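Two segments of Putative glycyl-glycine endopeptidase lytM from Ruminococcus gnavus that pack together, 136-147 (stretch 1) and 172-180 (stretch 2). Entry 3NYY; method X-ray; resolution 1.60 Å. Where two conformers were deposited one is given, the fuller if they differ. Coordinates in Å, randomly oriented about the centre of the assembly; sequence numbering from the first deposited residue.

Stretch 1 136-147: TPGYYPVVSMTD
Stretch 2 (172-180) YFYYAHLDS

This is a mainly apolar contact between side chains of two antiparallel-running segments, pinned by one direct hydrogen bond from a backbone NH to a tyrosine hydroxyl and supplemented by two bridging waters. It buries 444 Å², both sides summed.

Stretch 1 is largely loop, with a short strand at 141-143. Stretch 2 begins as a strand at Tyr172 and turns a corner at His177, whose phi/psi is 72/21. The register runs in opposite directions: Gly138 CA lies 5.6 Å from Asp179 CA, Val142 CA 8.3 Å from Tyr175 CA, and Met145 CA 8.1 Å from Phe173 CA. The last two spacings are too wide for backbone pairing, so side chains fill the gap.

Tyr175 is covered most, with 88 Å² buried. Its CA-to-CB bond points toward stretch 1, with chi1 -57° (m) and chi2 80°. The ring runs past Val142 and Val143 of the strand, and its hydroxyl meets the backbone just beyond, at Met145. Met145 N donates to Tyr175 OH at 2.9 Å, with a nearly straight N-H...O angle of 175°. Val142 (chi1 t, phi/psi -122/123) packs against the same ring, with CG1 3.7 Å from Tyr175 CD2. Its other methyl, CG2, lies 3.9 Å from Leu178 CD2. The CA-to-CB bond of Leu178 (m, t) points sideways, but the end of the side chain comes nearer.

The CA-to-CB bond of Phe173 (chi1 -75°, m; chi2 74°) also points toward stretch 1. Thr146 (chi1 70°, p; phi/psi -132/163) sets its methyl over one face of this ring. Thr146 CG2 is 3.8 Å from the Phe173 ring centroid and 18° off the normal, a CH-pi contact. Met145 is selenomethionine, with chi angles m, t, p and phi/psi -70/-26. Its SE approaches the Phe173 ring obliquely, 4.1 Å from Phe173 CD2.

A water gathers the polar groups beside these side chains. It donates to Ser144 OG and to Thr146 OG1, each at 2.8 Å, and is hydrogen-bonded to Tyr175 OH at 2.7 Å. Ser144 (chi1 t) donates from OG to Thr146 O at 2.7 Å. Thr146 OG1 donates to Asp147 O, also at 2.7 Å. These bonds satisfy hydroxyls in a buried setting.

At the other end, Asp179 (chi1 t, chi2 61°) lies against Pro137 and Gly138. Asp179 CB is 3.7 Å from Gly138 N. Gly138 has phi/psi 75/20, and an ideal CB there would fall 3.1 Å from Asp179 OD2, which is tight. A second water donates to Asp179 OD2 at 2.7 Å and weakly to Pro137 O at 3.3 Å.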

# COMPACT_ATOMS: atom_id res chain seq x y z
N THR A 136 -0.15 2.32 -16.41
CA THR A 136 0.20 1.96 -17.76
C THR A 136 1.63 1.43 -17.77
O THR A 136 2.51 2.03 -17.16
CB THR A 136 0.01 3.14 -18.75
OG1 THR A 136 0.43 2.76 -20.07
CG2 THR A 136 0.79 4.34 -18.31
N PRO A 137 1.85 0.30 -18.45
CA PRO A 137 3.19 -0.25 -18.51
C PRO A 137 4.14 0.47 -19.46
O PRO A 137 3.70 1.15 -20.38
CB PRO A 137 2.95 -1.68 -18.98
CG PRO A 137 1.83 -1.58 -19.88
CD PRO A 137 0.92 -0.51 -19.28
N GLY A 138 5.43 0.35 -19.23
CA GLY A 138 6.41 0.95 -20.14
C GLY A 138 6.56 2.45 -20.04
O GLY A 138 7.04 3.08 -21.00
N TYR A 139 6.14 3.03 -18.93
CA TYR A 139 6.11 4.47 -18.73
C TYR A 139 7.05 4.95 -17.61
O TYR A 139 7.87 5.83 -17.84
CB TYR A 139 4.68 4.94 -18.47
CG TYR A 139 4.58 6.39 -18.10
CD1 TYR A 139 4.68 7.40 -19.06
CD2 TYR A 139 4.38 6.76 -16.79
CE1 TYR A 139 4.60 8.75 -18.70
CE2 TYR A 139 4.32 8.08 -16.41
CZ TYR A 139 4.40 9.08 -17.38
OH TYR A 139 4.31 10.39 -16.96
N TYR A 140 6.91 4.39 -16.41
CA TYR A 140 7.81 4.70 -15.30
C TYR A 140 9.14 3.98 -15.48
O TYR A 140 9.19 2.74 -15.51
CB TYR A 140 7.23 4.26 -13.95
CG TYR A 140 6.05 5.02 -13.45
CD1 TYR A 140 4.77 4.68 -13.87
CD2 TYR A 140 6.23 6.08 -12.58
CE1 TYR A 140 3.66 5.38 -13.40
CE2 TYR A 140 5.13 6.80 -12.11
CZ TYR A 140 3.87 6.43 -12.52
OH TYR A 140 2.80 7.17 -12.01
N PRO A 141 10.26 4.72 -15.58
CA PRO A 141 11.54 4.02 -15.53
C PRO A 141 11.81 3.42 -14.15
O PRO A 141 11.25 3.90 -13.15
CB PRO A 141 12.58 5.10 -15.84
CG PRO A 141 11.79 6.35 -16.13
CD PRO A 141 10.43 6.18 -15.64
N VAL A 142 12.63 2.38 -14.13
CA VAL A 142 13.13 1.73 -12.92
C VAL A 142 14.64 1.81 -13.01
O VAL A 142 15.24 1.38 -13.99
CB VAL A 142 12.61 0.29 -12.81
CG1 VAL A 142 13.28 -0.41 -11.63
CG2 VAL A 142 11.04 0.29 -12.68
N VAL A 143 15.25 2.42 -11.98
CA VAL A 143 16.67 2.58 -11.88
C VAL A 143 17.23 1.83 -10.70
O VAL A 143 16.52 1.53 -9.72
CB VAL A 143 17.08 4.06 -11.79
CG1 VAL A 143 16.58 4.82 -13.00
CG2 VAL A 143 16.60 4.70 -10.47
N SER A 144 18.50 1.49 -10.78
CA SER A 144 19.15 0.70 -9.75
C SER A 144 19.35 1.56 -8.51
O SER A 144 19.90 2.65 -8.58
CB SER A 144 20.53 0.23 -10.20
OG SER A 144 21.10 -0.71 -9.27
N MSE A 145 18.95 1.04 -7.38
CA MSE A 145 19.11 1.78 -6.12
C MSE A 145 20.57 1.87 -5.71
O MSE A 145 20.93 2.76 -4.96
CB MSE A 145 18.29 1.09 -5.03
CG MSE A 145 16.76 1.18 -5.26
SE MSE A 145 15.75 0.11 -4.01
CE MSE A 145 15.92 1.21 -2.48
N THR A 146 21.36 0.90 -6.16
CA THR A 146 22.74 0.68 -5.72
C THR A 146 23.68 0.49 -6.91
O THR A 146 23.26 0.19 -8.02
CB THR A 146 22.84 -0.63 -4.88
OG1 THR A 146 22.64 -1.77 -5.73
CG2 THR A 146 21.76 -0.64 -3.73
N ASP A 147 24.98 0.63 -6.65
CA ASP A 147 25.95 0.10 -7.57
C ASP A 147 25.81 -1.41 -7.49
O ASP A 147 25.22 -1.95 -6.54
CB ASP A 147 27.36 0.47 -7.12
CG ASP A 147 27.71 1.93 -7.32
OD1 ASP A 147 26.96 2.72 -7.90
OD2 ASP A 147 28.85 2.27 -6.90
N TYR A 172 21.26 -8.61 -2.39
CA TYR A 172 20.69 -8.83 -3.72
C TYR A 172 19.41 -8.00 -3.79
O TYR A 172 18.47 -8.22 -3.02
CB TYR A 172 20.39 -10.31 -3.88
CG TYR A 172 19.77 -10.69 -5.20
CD1 TYR A 172 18.42 -10.71 -5.34
CD2 TYR A 172 20.53 -11.17 -6.25
CE1 TYR A 172 17.81 -11.09 -6.54
CE2 TYR A 172 19.93 -11.56 -7.44
CZ TYR A 172 18.58 -11.54 -7.56
OH TYR A 172 17.94 -11.95 -8.73
N PHE A 173 19.38 -7.05 -4.72
CA PHE A 173 18.21 -6.21 -4.97
C PHE A 173 17.44 -6.78 -6.15
O PHE A 173 17.99 -6.94 -7.23
CB PHE A 173 18.66 -4.77 -5.22
CG PHE A 173 19.10 -4.07 -3.96
CD1 PHE A 173 20.31 -4.34 -3.34
CD2 PHE A 173 18.24 -3.14 -3.38
CE1 PHE A 173 20.63 -3.70 -2.12
CE2 PHE A 173 18.56 -2.49 -2.23
CZ PHE A 173 19.76 -2.77 -1.57
N TYR A 174 16.15 -7.06 -5.93
CA TYR A 174 15.31 -7.76 -6.85
C TYR A 174 14.24 -6.86 -7.38
O TYR A 174 13.51 -6.29 -6.59
CB TYR A 174 14.69 -8.95 -6.09
CG TYR A 174 13.67 -9.80 -6.81
CD1 TYR A 174 14.04 -10.60 -7.89
CD2 TYR A 174 12.34 -9.84 -6.40
CE1 TYR A 174 13.08 -11.40 -8.51
CE2 TYR A 174 11.42 -10.65 -7.02
CZ TYR A 174 11.80 -11.43 -8.07
OH TYR A 174 10.86 -12.24 -8.72
N TYR A 175 14.15 -6.73 -8.71
CA TYR A 175 13.22 -5.80 -9.37
C TYR A 175 12.36 -6.64 -10.30
O TYR A 175 12.88 -7.25 -11.25
CB TYR A 175 13.96 -4.74 -10.16
CG TYR A 175 14.95 -3.92 -9.36
CD1 TYR A 175 16.22 -4.42 -9.07
CD2 TYR A 175 14.66 -2.61 -8.98
CE1 TYR A 175 17.17 -3.68 -8.36
CE2 TYR A 175 15.58 -1.86 -8.28
CZ TYR A 175 16.84 -2.39 -7.95
OH TYR A 175 17.72 -1.60 -7.19
N ALA A 176 11.05 -6.67 -10.07
CA ALA A 176 10.14 -7.58 -10.77
C ALA A 176 8.92 -6.91 -11.41
O ALA A 176 8.58 -5.74 -11.13
CB ALA A 176 9.69 -8.72 -9.82
N HIS A 177 8.34 -7.66 -12.35
CA HIS A 177 7.14 -7.30 -13.15
C HIS A 177 7.39 -6.24 -14.20
O HIS A 177 6.42 -5.62 -14.69
CB HIS A 177 5.95 -6.94 -12.25
CG HIS A 177 5.68 -7.96 -11.20
ND1 HIS A 177 5.38 -9.27 -11.52
CD2 HIS A 177 5.75 -7.90 -9.85
CE1 HIS A 177 5.25 -9.97 -10.40
NE2 HIS A 177 5.48 -9.17 -9.38
N LEU A 178 8.66 -6.06 -14.58
CA LEU A 178 9.06 -5.06 -15.58
C LEU A 178 8.37 -5.33 -16.94
O LEU A 178 8.14 -6.49 -17.34
CB LEU A 178 10.58 -5.04 -15.79
CG LEU A 178 11.44 -4.76 -14.55
CD1 LEU A 178 12.96 -4.98 -14.92
CD2 LEU A 178 11.21 -3.34 -14.06
N ASP A 179 8.13 -4.26 -17.68
CA ASP A 179 7.56 -4.38 -19.03
C ASP A 179 8.68 -4.66 -20.01
O ASP A 179 8.50 -5.32 -21.05
CB ASP A 179 6.84 -3.09 -19.41
CG ASP A 179 6.09 -3.21 -20.73
OD1 ASP A 179 5.18 -4.07 -20.80
OD2 ASP A 179 6.43 -2.44 -21.69
N SER A 180 9.86 -4.13 -19.70
CA SER A 180 11.02 -4.32 -20.55
C SER A 180 12.28 -4.03 -19.77
O SER A 180 12.22 -3.43 -18.67
CB SER A 180 10.93 -3.37 -21.74
OG SER A 180 11.15 -2.03 -21.35
O HOH W 1 4.68 -0.74 -22.90
O HOH W 2 20.28 -2.30 -7.18